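Local coordinates for F5/8 type C domain protein (Bacteroides ovatus, PDB 4ZRX), which probably acts as an alpha-L-fucosidase, with a TIM-barrel catalytic domain joined to beta-rich domains that include an F5/8 type C domain, at residues F47-I52 with L326-P331; A77-R82 with R334-E339; L94-H99 with D125-L130; V287-R292 with K304-K309. All blocks are in the same frame, centred on the assembly; numbering follows the deposited sequence.

Overall arrangement
All four contacts lie in the TIM-barrel part of the chain. Contacts 1 to 3 are buried, and contact 4 is only partly so. Contact 1 joins two neighbouring parallel strands and combines backbone and side-chain hydrogen bonds. Contact 3 is wholly apolar across its interface and packs a helix on the next strand along, 91-97. Contacts 1 and 3 each send a histidine to the same ethanediol. In contact 2 helix side chains hold backbone groups of a loop; in contact 4 a loop lysine holds the end of a strand. Contact 2 meets contact 1 where Trp80 lies on Pro331. Contact 4 shares a sheet with contact 1. Contacts 3 and 4 are farthest apart, about 22 Å between centres.

Contact 1 of 4, residues F47-I52 with L326-P331; sequences FLHFGI and LLNIPP. With EDO (1,2-ethanediol), chain D.
Two neighbouring parallel strands of the TIM barrel meet where Phe47 pairs with Asn328, at the barrel end that carries the active site in enzymes of this fold. Phe47 N donates to Leu327 O at 2.8 Å. Phe47 O accepts from Ile329 N at 2.9 Å. Just past the end of strand 44-48, the side chain of Asn328 holds His49. Its CG is anti to the backbone N (chi1 172°), which brings OD1 to His49. OD1 accepts twice from that residue. One bond comes from His49 N to Asn328 OD1, 3.0 Å. The other comes from His49 ND1 to Asn328 OD1, 2.8 Å, with the donor 66° above the amide carbonyl plane. Ring and amide planes stand at 90°. Asn328 ND2 is bound in turn by Ser290 OG and Trp295 O, which probably keeps the amide from flipping.

The Phe47 ring is sandwiched. Leu326 CD2 makes a CH-pi contact over one face, 4.0 Å from the Phe47 ring centroid. His49 CE1 lies over the centre of the opposite face, 3.4 Å above the Phe47 ring plane. Farther on, Phe50 CD1 rests on Pro331 CB at 3.7 Å. A water bridges His49 O and Pro331 O, donating to both.

The far nitrogen of the imidazole, His49 NE2, is hydrogen-bonded to O1 of an ethanediol at 2.7 Å. Glu230 and His98 hold the same diol. The bond from ND1 fixes the rotation of the His49 ring and aims NE2 at this pocket, consistent with a place for a sugar hydroxyl, while the bond from the backbone N anchors Asn328 OD1.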
# COMPACT_ATOMS: atom_id res chain seq x y z
N PHE A 47 5.35 -7.90 5.07
CA PHE A 47 4.40 -8.49 6.02
C PHE A 47 4.21 -9.94 5.57
O PHE A 47 4.11 -10.22 4.35
CB PHE A 47 3.05 -7.77 5.93
CG PHE A 47 2.44 -7.27 7.21
CD1 PHE A 47 2.54 -7.93 8.41
CD2 PHE A 47 1.58 -6.17 7.13
CE1 PHE A 47 1.87 -7.41 9.55
CE2 PHE A 47 0.93 -5.66 8.23
CZ PHE A 47 1.07 -6.30 9.45
N LEU A 48 4.14 -10.87 6.54
CA LEU A 48 3.77 -12.23 6.32
C LEU A 48 2.55 -12.60 7.17
O LEU A 48 2.67 -12.93 8.37
CB LEU A 48 4.94 -13.14 6.67
CG LEU A 48 6.22 -12.96 5.87
CD1 LEU A 48 7.42 -13.62 6.58
CD2 LEU A 48 6.05 -13.54 4.47
N HIS A 49 1.37 -12.50 6.59
CA HIS A 49 0.17 -13.02 7.22
C HIS A 49 0.08 -14.51 6.94
O HIS A 49 -0.08 -14.94 5.80
CB HIS A 49 -1.08 -12.31 6.74
CG HIS A 49 -1.30 -10.97 7.35
ND1 HIS A 49 -0.51 -9.89 7.06
CD2 HIS A 49 -2.27 -10.53 8.16
CE1 HIS A 49 -0.95 -8.84 7.73
NE2 HIS A 49 -2.04 -9.21 8.38
N PHE A 50 0.18 -15.28 8.03
CA PHE A 50 0.21 -16.72 7.99
C PHE A 50 -0.32 -17.23 9.32
O PHE A 50 -0.05 -16.68 10.39
CB PHE A 50 1.63 -17.20 7.76
CG PHE A 50 1.73 -18.69 7.55
CD1 PHE A 50 1.12 -19.29 6.45
CD2 PHE A 50 2.46 -19.46 8.43
CE1 PHE A 50 1.25 -20.65 6.24
CE2 PHE A 50 2.52 -20.83 8.25
CZ PHE A 50 1.95 -21.43 7.14
N GLY A 51 -1.18 -18.23 9.27
CA GLY A 51 -1.75 -18.81 10.49
C GLY A 51 -2.86 -19.77 10.20
O GLY A 51 -2.96 -20.34 9.10
N ILE A 52 -3.72 -19.95 11.19
CA ILE A 52 -4.83 -20.86 10.99
C ILE A 52 -5.80 -20.32 9.91
O ILE A 52 -6.40 -21.10 9.17
CB ILE A 52 -5.50 -21.14 12.34
CG1 ILE A 52 -6.30 -22.45 12.28
CG2 ILE A 52 -6.29 -19.95 12.76
CD1 ILE A 52 -6.13 -23.27 13.49
N LEU A 326 5.12 -1.24 3.84
CA LEU A 326 5.06 -2.57 4.42
C LEU A 326 4.09 -3.38 3.57
O LEU A 326 2.85 -3.19 3.66
CB LEU A 326 4.58 -2.49 5.86
CG LEU A 326 4.19 -3.77 6.58
CD1 LEU A 326 5.41 -4.70 6.59
CD2 LEU A 326 3.75 -3.36 8.01
N LEU A 327 4.65 -4.19 2.70
CA LEU A 327 3.87 -4.95 1.68
C LEU A 327 3.70 -6.38 2.15
O LEU A 327 4.68 -7.07 2.43
CB LEU A 327 4.57 -4.92 0.37
CG LEU A 327 3.90 -5.66 -0.79
CD1 LEU A 327 2.60 -5.03 -1.13
CD2 LEU A 327 4.80 -5.72 -2.06
N ASN A 328 2.46 -6.85 2.20
CA ASN A 328 2.18 -8.20 2.66
C ASN A 328 2.18 -9.20 1.54
O ASN A 328 1.52 -8.97 0.52
CB ASN A 328 0.79 -8.23 3.30
CG ASN A 328 0.34 -9.63 3.64
OD1 ASN A 328 0.84 -10.28 4.61
ND2 ASN A 328 -0.64 -10.15 2.85
N ILE A 329 2.83 -10.31 1.79
CA ILE A 329 2.84 -11.44 0.84
C ILE A 329 2.52 -12.68 1.68
O ILE A 329 3.33 -13.06 2.57
CB ILE A 329 4.23 -11.62 0.13
CG1 ILE A 329 4.58 -10.34 -0.66
CG2 ILE A 329 4.16 -12.83 -0.80
CD1 ILE A 329 5.44 -9.45 0.08
N PRO A 330 1.37 -13.29 1.44
CA PRO A 330 0.95 -14.36 2.37
C PRO A 330 1.39 -15.74 1.94
O PRO A 330 0.98 -16.17 0.87
CB PRO A 330 -0.55 -14.29 2.30
CG PRO A 330 -0.84 -13.76 0.91
CD PRO A 330 0.30 -12.90 0.51
N PRO A 331 2.10 -16.48 2.79
CA PRO A 331 2.39 -17.88 2.46
C PRO A 331 1.12 -18.70 2.38
O PRO A 331 0.14 -18.44 3.09
CB PRO A 331 3.30 -18.33 3.59
CG PRO A 331 3.94 -17.07 4.09
CD PRO A 331 2.81 -16.04 4.01
C1 EDO D . -3.20 -6.51 9.88
O1 EDO D . -3.90 -7.75 9.77
C2 EDO D . -3.70 -5.60 8.77
O2 EDO D . -5.13 -5.51 8.84
O HOH W 1 -1.54 -16.90 4.53

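Contact 2 of 4, residues A77-R82 with R334-E339; sequences AEQWVR and RGLIHE
Gln79 and Trp80 of helix 77-86 hold residues Gly335, Leu336 and Ile337, in the loop that runs from barrel strand 324-328 to helix 339-356 of the TIM barrel. Gln79 does most of the polar work. Its CB points at the loop, and CG continues outward, anti to the backbone N (chi1 -176°). The chain then bends at chi2 and turns the amide along the loop. CD lies 3.9 Å from Leu336 CD2. OE1 accepts from Ile337 N at 2.9 Å, the N-H meeting a lone pair in the plane of the Gln79 amide. At the other tip, Gln79 NE2 donates to Ile337 O at 3.0 Å. That bond is nearly straight, 171° at the hydrogen, and lies in the plane of both amides. One side-chain amide thus satisfies both backbone polar groups of Ile337. A leucine here would probably leave Ile337 N and Ile337 O without their side-chain mates and let the loop shift on the helix.

Trp80 adds a third bond, from NE1 to Gly335 O, 2.8 Å. It comes from above the carbonyl plane, 57° out of it. Gly335 has backbone angles that call for glycine. Ile337 CD1 packs on Trp80 CA at 3.7 Å, so the loop lies on the helix backbone as well as on its side chains. Ile329 touches Ile337, and Phe50 meets the Trp80 ring edge-to-face.

The loop is also tied to the start of helix 339-356. Arg334 grips Glu339 end-on with NH1 and NH2, and Leu336 CD1 lies over one guanidinium face. NH2 also pairs with Asp332. The salt bridge from Arg334 NH1 to Glu339 OE2 is 2.9 Å long.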
# COMPACT_ATOMS: atom_id res chain seq x y z
N ALA A 77 10.48 -21.69 5.36
CA ALA A 77 10.72 -20.30 5.64
C ALA A 77 11.97 -19.71 4.98
O ALA A 77 12.02 -18.47 4.75
CB ALA A 77 10.77 -20.03 7.11
N GLU A 78 12.94 -20.56 4.63
CA GLU A 78 14.08 -20.12 3.80
C GLU A 78 13.60 -19.64 2.43
O GLU A 78 14.12 -18.69 1.89
CB GLU A 78 15.19 -21.17 3.59
CG GLU A 78 15.88 -21.63 4.84
CD GLU A 78 17.16 -22.48 4.55
OE1 GLU A 78 17.56 -22.56 3.38
OE2 GLU A 78 17.75 -23.02 5.50
N GLN A 79 12.57 -20.31 1.88
CA GLN A 79 12.00 -19.90 0.60
C GLN A 79 11.36 -18.53 0.72
O GLN A 79 11.50 -17.67 -0.14
CB GLN A 79 11.02 -20.94 0.09
CG GLN A 79 10.44 -20.64 -1.27
CD GLN A 79 8.98 -20.12 -1.28
OE1 GLN A 79 8.41 -19.69 -0.28
NE2 GLN A 79 8.37 -20.20 -2.46
N TRP A 80 10.68 -18.30 1.85
CA TRP A 80 10.12 -16.99 2.10
C TRP A 80 11.22 -15.90 2.12
O TRP A 80 11.12 -14.88 1.46
CB TRP A 80 9.34 -16.88 3.42
CG TRP A 80 8.33 -17.91 3.71
CD1 TRP A 80 7.86 -18.88 2.88
CD2 TRP A 80 7.65 -18.09 4.94
NE1 TRP A 80 6.91 -19.64 3.54
CE2 TRP A 80 6.81 -19.18 4.81
CE3 TRP A 80 7.68 -17.40 6.17
CZ2 TRP A 80 6.00 -19.64 5.85
CZ3 TRP A 80 6.89 -17.89 7.19
CH2 TRP A 80 6.06 -18.99 7.01
N VAL A 81 12.22 -16.10 2.97
CA VAL A 81 13.19 -15.06 3.22
C VAL A 81 14.09 -14.88 2.03
O VAL A 81 14.44 -13.73 1.68
CB VAL A 81 13.99 -15.30 4.50
CG1 VAL A 81 15.03 -14.23 4.67
CG2 VAL A 81 13.07 -15.32 5.73
N ARG A 82 14.47 -15.95 1.35
CA ARG A 82 15.31 -15.82 0.15
C ARG A 82 14.56 -14.97 -0.92
O ARG A 82 15.11 -14.05 -1.54
CB ARG A 82 15.66 -17.17 -0.45
CG ARG A 82 16.57 -17.12 -1.71
CD ARG A 82 16.92 -18.52 -2.29
NE ARG A 82 15.74 -19.31 -2.65
CZ ARG A 82 15.23 -20.33 -1.93
NH1 ARG A 82 15.73 -20.73 -0.76
NH2 ARG A 82 14.15 -20.95 -2.40
N ARG A 334 0.76 -24.76 1.50
CA ARG A 334 2.03 -25.51 1.49
C ARG A 334 3.01 -24.94 2.50
O ARG A 334 4.01 -25.56 2.84
CB ARG A 334 2.66 -25.48 0.11
CG ARG A 334 1.77 -26.07 -0.93
CD ARG A 334 2.39 -25.90 -2.31
NE ARG A 334 2.34 -24.51 -2.73
CZ ARG A 334 2.91 -24.00 -3.82
NH1 ARG A 334 3.53 -24.75 -4.71
NH2 ARG A 334 2.81 -22.71 -4.06
N GLY A 335 2.74 -23.73 2.99
CA GLY A 335 3.77 -22.96 3.69
C GLY A 335 4.86 -22.37 2.80
O GLY A 335 6.02 -22.28 3.21
N LEU A 336 4.46 -21.92 1.62
CA LEU A 336 5.36 -21.34 0.62
C LEU A 336 4.75 -20.05 0.10
O LEU A 336 3.53 -19.89 0.06
CB LEU A 336 5.47 -22.31 -0.56
CG LEU A 336 6.15 -23.66 -0.30
CD1 LEU A 336 6.05 -24.51 -1.59
CD2 LEU A 336 7.54 -23.44 0.10
N ILE A 337 5.61 -19.12 -0.30
CA ILE A 337 5.14 -17.98 -1.13
C ILE A 337 4.79 -18.55 -2.49
O ILE A 337 5.56 -19.32 -3.05
CB ILE A 337 6.19 -16.86 -1.22
CG1 ILE A 337 6.40 -16.27 0.18
CG2 ILE A 337 5.68 -15.76 -2.16
CD1 ILE A 337 7.53 -15.14 0.22
N HIS A 338 3.62 -18.22 -2.97
CA HIS A 338 3.07 -18.77 -4.22
C HIS A 338 3.82 -18.24 -5.44
O HIS A 338 4.38 -17.16 -5.45
CB HIS A 338 1.61 -18.40 -4.30
CG HIS A 338 0.86 -19.06 -5.41
ND1 HIS A 338 0.75 -18.49 -6.64
CD2 HIS A 338 0.11 -20.19 -5.44
CE1 HIS A 338 0.01 -19.26 -7.43
NE2 HIS A 338 -0.38 -20.30 -6.73
N GLU A 339 3.86 -19.05 -6.48
CA GLU A 339 4.60 -18.77 -7.69
C GLU A 339 4.26 -17.44 -8.34
O GLU A 339 5.14 -16.73 -8.88
CB GLU A 339 4.25 -19.85 -8.71
CG GLU A 339 4.87 -21.27 -8.38
CD GLU A 339 4.05 -22.15 -7.35
OE1 GLU A 339 2.97 -21.76 -6.85
OE2 GLU A 339 4.52 -23.30 -7.08

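Contact 3 of 4, residues L94-H99 with D125-L130; sequences LTAKHH and DVVKEL. With EDO (1,2-ethanediol), chain D.
Leu94 of barrel strand 91-97 packs against Val126, Val127 and Leu130 in the first turns of helix 126-137, the helix that follows this strand in the TIM barrel. The helix starts at Asp125, its N-cap. Asp125 OD1 accepts from Lys128 N at 2.9 Å, and Asp125 OD2 is bound by Tyr176 OH. Val126 is the looser neighbour, with CG1 at 4.4 Å from Leu94 CD2. Its side chain also touches Trp80 of helix 77-86. Val127 CG2 touches both Leu94 and Ala96. It lies 4.0 Å from Leu94 CD2 and 4.2 Å from Ala96 CB. Leu172 backs both Val127 and Ala96. Glu129 OE2 forms a salt bridge with Lys120. Leu130 makes the closest approach, its CD2 lying 3.6 Å from Leu94 CB. Leu94 CG is anti to the backbone N (chi1 177°), which carries the branch out to the helix. The two leucine side chains slide past each other in opposite directions. No hydrogen bond crosses this interface.

Polar groups gather farther along the strand segment. The chain turns a corner at Ala96. Lys97 NZ is held by Asp149, Gln168 and Tyr161. His98 points into the pocket that holds the ethanediol, with Phe296 edge-to-face against its ring. An alanine at His98 would probably leave the diol oxygen without one of its mates and open a gap beside Phe296. His98 CE1 lies over one face of the His99 ring. His98 NE2 is hydrogen-bonded to ethanediol O1 at 2.9 Å, the oxygen lying in the imidazole plane at the ring edge.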
# COMPACT_ATOMS: atom_id res chain seq x y z
N LEU A 94 6.21 -11.05 10.82
CA LEU A 94 5.30 -12.23 10.85
C LEU A 94 4.15 -12.03 11.81
O LEU A 94 4.33 -11.60 12.95
CB LEU A 94 6.11 -13.47 11.29
CG LEU A 94 5.36 -14.75 11.44
CD1 LEU A 94 4.97 -15.29 10.09
CD2 LEU A 94 6.22 -15.76 12.11
N THR A 95 2.94 -12.43 11.40
CA THR A 95 1.79 -12.54 12.27
C THR A 95 1.94 -13.77 13.19
O THR A 95 1.35 -14.84 12.96
CB THR A 95 0.47 -12.64 11.51
OG1 THR A 95 0.50 -13.74 10.59
CG2 THR A 95 0.23 -11.33 10.69
N ALA A 96 2.67 -13.60 14.27
CA ALA A 96 2.90 -14.67 15.22
C ALA A 96 1.56 -15.08 15.89
O ALA A 96 1.37 -16.24 16.28
CB ALA A 96 3.91 -14.20 16.27
N LYS A 97 0.66 -14.10 16.07
CA LYS A 97 -0.66 -14.34 16.57
C LYS A 97 -1.57 -13.27 15.99
O LYS A 97 -1.33 -12.08 16.16
CB LYS A 97 -0.74 -14.24 18.10
CG LYS A 97 -2.11 -14.70 18.65
CD LYS A 97 -2.20 -14.42 20.16
CE LYS A 97 -2.52 -13.02 20.48
NZ LYS A 97 -2.63 -12.75 21.92
N HIS A 98 -2.59 -13.71 15.24
CA HIS A 98 -3.60 -12.81 14.69
C HIS A 98 -4.82 -12.78 15.63
O HIS A 98 -4.72 -13.23 16.75
CB HIS A 98 -3.90 -13.16 13.22
CG HIS A 98 -4.39 -12.01 12.43
ND1 HIS A 98 -5.72 -11.73 12.25
CD2 HIS A 98 -3.72 -11.02 11.79
CE1 HIS A 98 -5.86 -10.63 11.54
NE2 HIS A 98 -4.66 -10.15 11.27
N HIS A 99 -5.91 -12.12 15.22
CA HIS A 99 -7.05 -11.84 16.14
C HIS A 99 -7.69 -13.09 16.69
O HIS A 99 -8.20 -13.10 17.82
CB HIS A 99 -8.13 -11.01 15.47
CG HIS A 99 -7.62 -9.75 14.82
ND1 HIS A 99 -6.62 -8.98 15.37
CD2 HIS A 99 -8.02 -9.12 13.69
CE1 HIS A 99 -6.40 -7.93 14.58
NE2 HIS A 99 -7.25 -7.98 13.57
N ASP A 125 7.61 -24.85 15.24
CA ASP A 125 7.63 -23.49 15.68
C ASP A 125 7.92 -22.62 14.44
O ASP A 125 9.03 -22.61 13.92
CB ASP A 125 8.73 -23.34 16.73
CG ASP A 125 8.82 -21.93 17.29
OD1 ASP A 125 8.32 -20.97 16.61
OD2 ASP A 125 9.45 -21.79 18.37
N VAL A 126 6.88 -21.97 13.93
CA VAL A 126 7.01 -21.19 12.67
C VAL A 126 7.94 -20.02 12.91
O VAL A 126 8.70 -19.64 12.03
CB VAL A 126 5.69 -20.70 12.17
CG1 VAL A 126 5.85 -19.92 10.89
CG2 VAL A 126 4.73 -21.91 11.94
N VAL A 127 7.81 -19.43 14.08
CA VAL A 127 8.61 -18.25 14.42
C VAL A 127 10.08 -18.63 14.42
O VAL A 127 10.92 -17.91 13.88
CB VAL A 127 8.16 -17.64 15.76
CG1 VAL A 127 8.91 -16.37 16.10
CG2 VAL A 127 6.64 -17.35 15.80
N LYS A 128 10.41 -19.79 14.98
CA LYS A 128 11.74 -20.29 14.98
C LYS A 128 12.26 -20.54 13.57
O LYS A 128 13.39 -20.17 13.27
CB LYS A 128 11.82 -21.59 15.81
CG LYS A 128 13.27 -22.15 15.92
CD LYS A 128 13.33 -23.38 16.85
CE LYS A 128 12.50 -24.50 16.31
NZ LYS A 128 12.49 -24.71 14.80
N GLU A 129 11.48 -21.19 12.71
CA GLU A 129 11.92 -21.45 11.37
C GLU A 129 12.18 -20.13 10.60
O GLU A 129 13.16 -20.05 9.86
CB GLU A 129 10.92 -22.30 10.60
CG GLU A 129 10.74 -23.65 11.26
CD GLU A 129 10.25 -24.78 10.37
OE1 GLU A 129 10.45 -24.70 9.15
OE2 GLU A 129 9.75 -25.81 10.93
N LEU A 130 11.31 -19.15 10.81
CA LEU A 130 11.51 -17.85 10.17
C LEU A 130 12.79 -17.20 10.69
O LEU A 130 13.60 -16.65 9.91
CB LEU A 130 10.32 -16.90 10.40
CG LEU A 130 10.48 -15.54 9.73
CD1 LEU A 130 10.69 -15.65 8.26
CD2 LEU A 130 9.23 -14.72 10.05
C1 EDO D . -3.20 -6.51 9.88
O1 EDO D . -3.90 -7.75 9.77
C2 EDO D . -3.70 -5.60 8.77
O2 EDO D . -5.13 -5.51 8.84

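Contact 4 of 4, residues V287-R292 with K304-K309; sequences VDVSIR and KVKSLK
Lys306 meets the end of strand 279-290 with both of its nitrogens. Its backbone N donates to Ile291 O at 2.8 Å. Its ammonium nitrogen NZ donates to Ser290 O, also at 2.8 Å. That donor is tilted 33° from the carbonyl plane. Between the two bonds the aliphatic chain passes along the carbonyls of Ile291 and Ser290, with Lys306 CD 3.4 Å from Ser290 O. It runs extended as far as CE and then bends (chi4 61°), which turns NZ in to the carbonyl.

Ser290 shapes this corner. Its OG accepts from Arg292 N at 3.2 Å, an ST turn, and is also bonded to Gly294 O and to Asn328 ND2. The contact belongs to a beta-alpha-beta unit of the TIM barrel: strand 279-290, helix 308-316 and strand 324-328. It ties the strand end to the loop entering the helix. Ser307 is the N-cap there, its OG bound to His310 N and Glu465 OE2.

Val305 supplies the apolar packing. CG1 touches Ile291 CG1 at 3.9 Å, while CG2 sits 4.1 Å from Arg292 NE. Arg292 makes salt bridges with Asp341 and Asp302. Helix 339-356 backs Ile291 and Val305 through Asp341. On the strand, Val289 CG2 approaches Lys306 CE at 4.2 Å, with Ile314 of helix 308-316 touching both residues.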
# COMPACT_ATOMS: atom_id res chain seq x y z
N VAL A 287 2.83 2.74 5.57
CA VAL A 287 1.81 2.33 4.62
C VAL A 287 1.81 0.81 4.54
O VAL A 287 2.81 0.23 4.15
CB VAL A 287 2.08 2.94 3.25
CG1 VAL A 287 1.21 2.28 2.11
CG2 VAL A 287 1.90 4.42 3.28
N ASP A 288 0.71 0.17 4.96
CA ASP A 288 0.59 -1.27 4.92
C ASP A 288 -0.40 -1.66 3.83
O ASP A 288 -1.49 -1.09 3.73
CB ASP A 288 0.25 -1.91 6.27
CG ASP A 288 -1.08 -1.49 6.85
OD1 ASP A 288 -1.54 -0.35 6.67
OD2 ASP A 288 -1.69 -2.35 7.57
N VAL A 289 -0.04 -2.64 3.00
CA VAL A 289 -0.94 -3.05 1.94
C VAL A 289 -0.61 -4.44 1.56
O VAL A 289 0.56 -4.86 1.68
CB VAL A 289 -0.86 -2.05 0.74
CG1 VAL A 289 0.54 -2.00 0.16
CG2 VAL A 289 -1.87 -2.34 -0.32
N SER A 290 -1.59 -5.17 1.06
CA SER A 290 -1.30 -6.52 0.59
C SER A 290 -1.07 -6.61 -0.92
O SER A 290 -1.58 -5.82 -1.69
CB SER A 290 -2.46 -7.45 1.01
OG SER A 290 -2.22 -8.80 0.66
N ILE A 291 -0.23 -7.53 -1.30
CA ILE A 291 -0.04 -7.89 -2.73
C ILE A 291 -1.26 -8.49 -3.38
O ILE A 291 -1.35 -8.52 -4.65
CB ILE A 291 1.22 -8.75 -2.94
CG1 ILE A 291 1.79 -8.48 -4.33
CG2 ILE A 291 0.92 -10.23 -2.67
CD1 ILE A 291 3.13 -9.26 -4.61
N ARG A 292 -2.19 -8.97 -2.55
CA ARG A 292 -3.45 -9.57 -2.99
C ARG A 292 -4.60 -8.78 -2.41
O ARG A 292 -4.38 -7.91 -1.56
CB ARG A 292 -3.53 -11.02 -2.49
CG ARG A 292 -2.60 -11.99 -3.23
CD ARG A 292 -2.03 -13.10 -2.37
NE ARG A 292 -1.42 -14.10 -3.25
CZ ARG A 292 -2.06 -15.12 -3.80
NH1 ARG A 292 -3.32 -15.44 -3.51
NH2 ARG A 292 -1.38 -15.91 -4.61
N LYS A 304 -5.27 -12.56 -8.87
CA LYS A 304 -5.57 -11.20 -8.47
C LYS A 304 -4.40 -10.56 -7.73
O LYS A 304 -4.58 -9.59 -6.99
CB LYS A 304 -6.81 -11.17 -7.61
CG LYS A 304 -8.01 -11.74 -8.35
CD LYS A 304 -9.23 -11.71 -7.50
CE LYS A 304 -10.39 -12.37 -8.28
NZ LYS A 304 -11.60 -11.68 -7.83
N VAL A 305 -3.21 -11.10 -7.94
CA VAL A 305 -2.01 -10.45 -7.43
C VAL A 305 -1.93 -9.08 -8.14
O VAL A 305 -2.13 -8.95 -9.36
CB VAL A 305 -0.78 -11.30 -7.71
CG1 VAL A 305 0.49 -10.57 -7.40
CG2 VAL A 305 -0.85 -12.62 -6.99
N LYS A 306 -1.62 -8.05 -7.38
CA LYS A 306 -1.63 -6.69 -7.91
C LYS A 306 -0.64 -6.54 -9.04
O LYS A 306 0.46 -7.18 -9.06
CB LYS A 306 -1.32 -5.70 -6.78
CG LYS A 306 -2.47 -5.47 -5.84
CD LYS A 306 -2.03 -4.50 -4.76
CE LYS A 306 -3.15 -4.04 -3.90
NZ LYS A 306 -3.82 -5.12 -3.17
N SER A 307 -1.00 -5.73 -10.03
CA SER A 307 -0.18 -5.57 -11.23
C SER A 307 1.11 -4.86 -10.94
O SER A 307 1.22 -4.16 -9.92
CB SER A 307 -0.90 -4.72 -12.27
OG SER A 307 -1.06 -3.39 -11.88
N LEU A 308 2.08 -5.02 -11.84
CA LEU A 308 3.33 -4.27 -11.68
C LEU A 308 3.11 -2.78 -11.62
O LEU A 308 3.74 -2.10 -10.78
CB LEU A 308 4.32 -4.60 -12.77
CG LEU A 308 5.66 -3.89 -12.76
CD1 LEU A 308 6.39 -4.13 -11.46
CD2 LEU A 308 6.48 -4.35 -13.94
N LYS A 309 2.26 -2.28 -12.52
CA LYS A 309 1.93 -0.84 -12.45
C LYS A 309 1.35 -0.41 -11.12
O LYS A 309 1.72 0.60 -10.56
CB LYS A 309 0.98 -0.39 -13.55
CG LYS A 309 0.79 1.15 -13.51
CD LYS A 309 0.02 1.66 -14.67
CE LYS A 309 -0.06 3.13 -14.62
NZ LYS A 309 -0.90 3.59 -13.52